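Local coordinates for beta-agarase D (PDB 4ASM), which hydrolyses the beta-1,4 linkages of agarose at random along the chain, with retention of anomeric configuration, through its family GH16 catalytic domain, at residues Ser32-Val46 with Gly49-His61. Residues are numbered along the deposited sequence; the frame is centred on the assembly and turned at random.
Sequences SDDFNYTFNPTNNVV and GPNGNMKWYNKYH. With CA (calcium ion), chain B.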
loop_
_atom_site.group_PDB
_atom_site.type_symbol
_atom_site.label_atom_id
_atom_site.label_comp_id
_atom_site.label_asym_id
_atom_site.label_seq_id
_atom_site.Cartn_x
_atom_site.Cartn_y
_atom_site.Cartn_z
ATOM N N SER A 32 -0.893 -5.500 16.662
ATOM C CA SER A 32 -0.241 -6.615 15.977
ATOM C C SER A 32 -1.106 -7.867 15.960
ATOM O O SER A 32 -1.928 -8.080 16.847
ATOM C CB SER A 32 1.115 -6.889 16.619
ATOM O OG SER A 32 1.909 -5.719 16.568
ATOM N N ASP A 33 -0.915 -8.703 14.948
ATOM C CA ASP A 33 -1.735 -9.891 14.799
ATOM C C ASP A 33 -0.982 -10.948 13.984
ATOM O O ASP A 33 -0.574 -10.684 12.840
ATOM C CB ASP A 33 -3.054 -9.531 14.094
ATOM C CG ASP A 33 -4.132 -10.578 14.289
ATOM O OD1 ASP A 33 -3.783 -11.718 14.705
ATOM O OD2 ASP A 33 -5.306 -10.263 14.021
ATOM N N ASP A 34 -0.790 -12.138 14.548
ATOM C CA ASP A 34 -0.241 -13.235 13.751
ATOM C C ASP A 34 -1.275 -14.227 13.201
ATOM O O ASP A 34 -0.902 -15.287 12.670
ATOM C CB ASP A 34 0.993 -13.928 14.392
ATOM C CG ASP A 34 0.714 -14.549 15.746
ATOM O OD1 ASP A 34 -0.438 -14.474 16.231
ATOM O OD2 ASP A 34 1.694 -15.104 16.322
ATOM N N PHE A 35 -2.564 -13.868 13.304
ATOM C CA PHE A 35 -3.653 -14.506 12.541
ATOM C C PHE A 35 -3.741 -16.028 12.683
ATOM O O PHE A 35 -3.982 -16.724 11.703
ATOM C CB PHE A 35 -3.536 -14.160 11.042
ATOM C CG PHE A 35 -3.696 -12.686 10.738
ATOM C CD1 PHE A 35 -4.888 -12.045 11.040
ATOM C CD2 PHE A 35 -2.680 -11.953 10.103
ATOM C CE1 PHE A 35 -5.071 -10.696 10.752
ATOM C CE2 PHE A 35 -2.863 -10.598 9.803
ATOM C CZ PHE A 35 -4.043 -9.971 10.129
ATOM N N ASN A 36 -3.608 -16.535 13.911
ATOM C CA ASN A 36 -3.563 -17.996 14.096
ATOM C C ASN A 36 -4.864 -18.600 14.637
ATOM O O ASN A 36 -4.975 -19.818 14.863
ATOM C CB ASN A 36 -2.315 -18.375 14.888
ATOM C CG ASN A 36 -1.037 -18.099 14.096
ATOM O OD1 ASN A 36 -1.058 -18.079 12.847
ATOM N ND2 ASN A 36 0.062 -17.860 14.797
ATOM N N TYR A 37 -5.861 -17.740 14.738
ATOM C CA TYR A 37 -7.180 -18.067 15.239
ATOM C C TYR A 37 -8.132 -18.311 14.077
ATOM O O TYR A 37 -7.737 -18.231 12.900
ATOM C CB TYR A 37 -7.668 -16.913 16.128
ATOM C CG TYR A 37 -7.617 -15.536 15.470
ATOM C CD1 TYR A 37 -6.446 -14.769 15.498
ATOM C CD2 TYR A 37 -8.736 -15.017 14.828
ATOM C CE1 TYR A 37 -6.405 -13.507 14.887
ATOM C CE2 TYR A 37 -8.696 -13.781 14.206
ATOM C CZ TYR A 37 -7.534 -13.033 14.259
ATOM O OH TYR A 37 -7.515 -11.791 13.646
ATOM N N THR A 38 -9.385 -18.617 14.402
ATOM C CA THR A 38 -10.422 -18.793 13.408
ATOM C C THR A 38 -11.357 -17.597 13.415
ATOM O O THR A 38 -11.846 -17.183 14.468
ATOM C CB THR A 38 -11.204 -20.123 13.641
ATOM O OG1 THR A 38 -10.308 -21.225 13.450
ATOM C CG2 THR A 38 -12.380 -20.253 12.670
ATOM N N PHE A 39 -11.544 -17.002 12.237
ATOM C CA PHE A 39 -12.615 -16.061 11.997
ATOM C C PHE A 39 -13.295 -16.531 10.718
ATOM O O PHE A 39 -12.700 -16.468 9.635
ATOM C CB PHE A 39 -12.094 -14.622 11.850
ATOM C CG PHE A 39 -13.127 -13.668 11.305
ATOM C CD1 PHE A 39 -14.351 -13.504 11.943
ATOM C CD2 PHE A 39 -12.879 -12.943 10.141
ATOM C CE1 PHE A 39 -15.321 -12.648 11.436
ATOM C CE2 PHE A 39 -13.844 -12.092 9.607
ATOM C CZ PHE A 39 -15.074 -11.934 10.264
ATOM N N ASN A 40 -14.514 -17.048 10.836
ATOM C CA ASN A 40 -15.242 -17.491 9.659
ATOM C C ASN A 40 -15.891 -16.303 8.957
ATOM O O ASN A 40 -16.386 -15.386 9.620
ATOM C CB ASN A 40 -16.282 -18.574 9.989
ATOM C CG ASN A 40 -15.645 -19.916 10.314
ATOM O OD1 ASN A 40 -15.550 -20.280 11.485
ATOM N ND2 ASN A 40 -15.195 -20.651 9.288
ATOM N N PRO A 41 -15.885 -16.314 7.615
ATOM C CA PRO A 41 -16.375 -15.159 6.889
ATOM C C PRO A 41 -17.867 -14.954 7.117
ATOM O O PRO A 41 -18.613 -15.929 7.318
ATOM C CB PRO A 41 -16.112 -15.527 5.415
ATOM C CG PRO A 41 -16.034 -17.025 5.399
ATOM C CD PRO A 41 -15.416 -17.377 6.700
ATOM N N THR A 42 -18.295 -13.699 7.088
ATOM C CA THR A 42 -19.690 -13.326 7.318
ATOM C C THR A 42 -20.048 -12.088 6.504
ATOM O O THR A 42 -19.186 -11.215 6.307
ATOM C CB THR A 42 -19.961 -13.071 8.835
ATOM O OG1 THR A 42 -21.297 -12.593 9.016
ATOM C CG2 THR A 42 -18.985 -12.038 9.403
ATOM N N ASN A 43 -21.300 -12.008 6.054
ATOM C CA ASN A 43 -21.867 -10.824 5.383
ATOM C C ASN A 43 -22.042 -9.646 6.341
ATOM O O ASN A 43 -22.203 -8.512 5.909
ATOM C CB ASN A 43 -23.263 -11.130 4.791
ATOM C CG ASN A 43 -23.223 -12.004 3.536
ATOM O OD1 ASN A 43 -22.367 -11.848 2.667
ATOM N ND2 ASN A 43 -24.196 -12.913 3.426
ATOM N N ASN A 44 -22.070 -9.918 7.646
ATOM C CA ASN A 44 -22.266 -8.855 8.617
ATOM C C ASN A 44 -20.991 -8.061 8.829
ATOM O O ASN A 44 -19.892 -8.619 8.739
ATOM C CB ASN A 44 -22.759 -9.417 9.947
ATOM C CG ASN A 44 -24.045 -10.196 9.800
ATOM O OD1 ASN A 44 -24.952 -9.784 9.074
ATOM N ND2 ASN A 44 -24.113 -11.350 10.452
ATOM N N VAL A 45 -21.145 -6.775 9.119
ATOM C CA VAL A 45 -20.008 -5.955 9.547
ATOM C C VAL A 45 -19.723 -6.294 10.998
ATOM O O VAL A 45 -20.573 -6.069 11.876
ATOM C CB VAL A 45 -20.303 -4.448 9.442
ATOM C CG1 VAL A 45 -19.084 -3.648 9.932
ATOM C CG2 VAL A 45 -20.665 -4.088 8.025
ATOM N N VAL A 46 -18.556 -6.879 11.240
ATOM C CA VAL A 46 -18.186 -7.343 12.571
ATOM C C VAL A 46 -16.721 -7.038 12.892
ATOM O O VAL A 46 -15.877 -6.871 11.989
ATOM C CB VAL A 46 -18.416 -8.876 12.737
ATOM C CG1 VAL A 46 -19.873 -9.260 12.514
ATOM C CG2 VAL A 46 -17.501 -9.658 11.791
ATOM N N GLY A 49 -10.805 -10.982 15.842
ATOM C CA GLY A 49 -9.514 -11.120 16.489
ATOM C C GLY A 49 -9.457 -12.408 17.290
ATOM O O GLY A 49 -10.428 -13.164 17.323
ATOM N N PRO A 50 -8.316 -12.662 17.926
ATOM C CA PRO A 50 -8.136 -13.884 18.728
ATOM C C PRO A 50 -8.920 -13.788 20.025
ATOM O O PRO A 50 -9.172 -12.684 20.512
ATOM C CB PRO A 50 -6.644 -13.880 19.043
ATOM C CG PRO A 50 -6.256 -12.402 18.995
ATOM C CD PRO A 50 -7.118 -11.801 17.929
ATOM N N ASN A 51 -9.298 -14.931 20.589
ATOM C CA ASN A 51 -10.014 -14.948 21.877
ATOM C C ASN A 51 -11.107 -13.871 21.916
ATOM O O ASN A 51 -11.956 -13.814 21.025
ATOM C CB ASN A 51 -9.023 -14.766 23.033
ATOM C CG ASN A 51 -9.420 -15.551 24.283
ATOM O OD1 ASN A 51 -10.513 -15.376 24.823
ATOM N ND2 ASN A 51 -8.514 -16.407 24.756
ATOM N N GLY A 52 -11.063 -13.011 22.934
ATOM C CA GLY A 52 -12.016 -11.899 23.035
ATOM C C GLY A 52 -11.632 -10.660 22.229
ATOM O O GLY A 52 -12.485 -9.801 21.948
ATOM N N ASN A 53 -10.359 -10.566 21.847
ATOM C CA ASN A 53 -9.820 -9.340 21.247
ATOM C C ASN A 53 -10.508 -8.884 19.966
ATOM O O ASN A 53 -10.811 -9.677 19.071
ATOM C CB ASN A 53 -8.322 -9.475 20.974
ATOM C CG ASN A 53 -7.498 -9.602 22.235
ATOM O OD1 ASN A 53 -8.012 -9.517 23.356
ATOM N ND2 ASN A 53 -6.198 -9.810 22.059
ATOM N N MET A 54 -10.761 -7.591 19.884
ATOM C CA MET A 54 -11.234 -6.998 18.648
ATOM C C MET A 54 -10.030 -6.284 18.070
ATOM O O MET A 54 -9.647 -5.223 18.559
ATOM C CB MET A 54 -12.324 -5.970 18.928
ATOM C CG MET A 54 -13.488 -6.489 19.722
ATOM S SD MET A 54 -14.319 -5.129 20.582
ATOM C CE MET A 54 -15.892 -5.940 20.916
ATOM N N LYS A 55 -9.420 -6.856 17.035
ATOM C CA LYS A 55 -8.272 -6.204 16.419
ATOM C C LYS A 55 -8.605 -5.571 15.075
ATOM O O LYS A 55 -7.894 -4.675 14.640
ATOM C CB LYS A 55 -7.139 -7.208 16.212
ATOM C CG LYS A 55 -6.460 -7.634 17.488
ATOM C CD LYS A 55 -5.287 -8.539 17.202
ATOM C CE LYS A 55 -4.620 -8.983 18.496
ATOM N NZ LYS A 55 -3.718 -7.908 18.991
ATOM N N TRP A 56 -9.633 -6.078 14.409
ATOM C CA TRP A 56 -10.005 -5.638 13.074
ATOM C C TRP A 56 -11.508 -5.572 12.935
ATOM O O TRP A 56 -12.236 -6.206 13.714
ATOM C CB TRP A 56 -9.515 -6.635 12.003
ATOM C CG TRP A 56 -8.066 -6.993 12.079
ATOM C CD1 TRP A 56 -7.514 -7.988 12.815
ATOM C CD2 TRP A 56 -6.982 -6.363 11.377
ATOM N NE1 TRP A 56 -6.159 -8.029 12.628
ATOM C CE2 TRP A 56 -5.799 -7.035 11.756
ATOM C CE3 TRP A 56 -6.899 -5.306 10.447
ATOM C CZ2 TRP A 56 -4.530 -6.678 11.261
ATOM C CZ3 TRP A 56 -5.645 -4.944 9.956
ATOM C CH2 TRP A 56 -4.467 -5.635 10.359
ATOM N N TYR A 57 -11.975 -4.852 11.924
ATOM C CA TYR A 57 -13.318 -5.080 11.382
ATOM C C TYR A 57 -13.252 -5.301 9.872
ATOM O O TYR A 57 -12.315 -4.838 9.197
ATOM C CB TYR A 57 -14.339 -4.002 11.782
ATOM C CG TYR A 57 -13.936 -2.573 11.534
ATOM C CD1 TYR A 57 -13.254 -1.848 12.504
ATOM C CD2 TYR A 57 -14.256 -1.932 10.336
ATOM C CE1 TYR A 57 -12.899 -0.517 12.290
ATOM C CE2 TYR A 57 -13.902 -0.605 10.114
ATOM C CZ TYR A 57 -13.223 0.091 11.090
ATOM O OH TYR A 57 -12.868 1.412 10.857
ATOM N N ASN A 58 -14.243 -6.027 9.356
ATOM C CA ASN A 58 -14.243 -6.498 7.973
ATOM C C ASN A 58 -14.812 -5.492 6.981
ATOM O O ASN A 58 -15.538 -5.864 6.037
ATOM C CB ASN A 58 -14.931 -7.877 7.855
ATOM C CG ASN A 58 -16.396 -7.859 8.309
ATOM O OD1 ASN A 58 -16.868 -6.885 8.916
ATOM N ND2 ASN A 58 -17.120 -8.943 8.011
ATOM N N LYS A 59 -14.435 -4.224 7.160
ATOM C CA LYS A 59 -14.906 -3.170 6.285
ATOM C C LYS A 59 -13.831 -2.099 6.127
ATOM O O LYS A 59 -12.955 -1.976 6.967
ATOM C CB LYS A 59 -16.217 -2.574 6.859
ATOM C CG LYS A 59 -16.916 -1.553 5.980
ATOM C CD LYS A 59 -18.278 -1.223 6.606
ATOM C CE LYS A 59 -18.992 -0.143 5.814
ATOM N NZ LYS A 59 -20.436 -0.057 6.221
ATOM N N TYR A 60 -13.929 -1.346 5.035
ATOM C CA TYR A 60 -13.145 -0.132 4.864
ATOM C C TYR A 60 -13.380 0.814 6.043
ATOM O O TYR A 60 -14.420 0.777 6.689
ATOM C CB TYR A 60 -13.617 0.512 3.573
ATOM C CG TYR A 60 -12.918 1.753 3.123
ATOM C CD1 TYR A 60 -11.544 1.748 2.831
ATOM C CD2 TYR A 60 -13.631 2.925 2.911
ATOM C CE1 TYR A 60 -10.899 2.903 2.341
ATOM C CE2 TYR A 60 -12.994 4.074 2.449
ATOM C CZ TYR A 60 -11.634 4.059 2.160
ATOM O OH TYR A 60 -11.002 5.204 1.687
ATOM N N HIS A 61 -12.407 1.680 6.299
ATOM C CA HIS A 61 -12.312 2.389 7.582
ATOM C C HIS A 61 -13.427 3.393 7.860
ATOM O O HIS A 61 -13.914 4.080 6.955
ATOM C CB HIS A 61 -10.917 3.049 7.712
ATOM C CG HIS A 61 -10.703 4.256 6.840
ATOM N ND1 HIS A 61 -9.792 5.233 7.177
ATOM C CD2 HIS A 61 -11.283 4.658 5.682
ATOM C CE1 HIS A 61 -9.805 6.173 6.250
ATOM N NE2 HIS A 61 -10.698 5.852 5.332
HETATM CA CA CA B . 0.224 -16.742 11.186
HETATM O O HOH W 1 -11.822 -14.127 15.218
HETATM O O HOH W 2 -15.990 -11.800 6.855
HETATM O O HOH W 3 0.790 -19.077 10.852
#
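D33 and W56 meet through a single carboxylate oxygen: W56 NE1 donates to D33 OD2 at 2.8 Å; the oxygen sits 6° out of the indole plane and receives the N-H on its anti lone pair. The syn lone pair of OD2 takes the hydroxyl of Y37 (OH to OD2 2.7 Å), while D33 OD1 accepts from F35 N in an Asx turn, occupying both oxygens of this buried carboxylate. K55, bent at its last torsion (chi4 -81°), turns NZ onto S32 O at 2.8 Å. The Y37 ring lays one face on the G49-P50 peptide, with P50 CD 4.0 Å from its centroid, a CH-pi contact. An alanine in place of Y37 would probably leave P50 without its aromatic cover and D33 OD2 with one donor fewer. Farther along, the N58 amide clamps the loop: ND2 donates to N44 O (2.9 Å, 166°), OD1 accepts from V46 N (2.9 Å), and N58 N returns a bond to V46 O. Calcium is bound by D34 O and N36 OD1, with D9, G89 and D354 completing the protein ligands. Paired donors and acceptors thus pin both ends of the 32-46 loop, one beside the calcium site, the other near Q81, a probable substrate-binding residue.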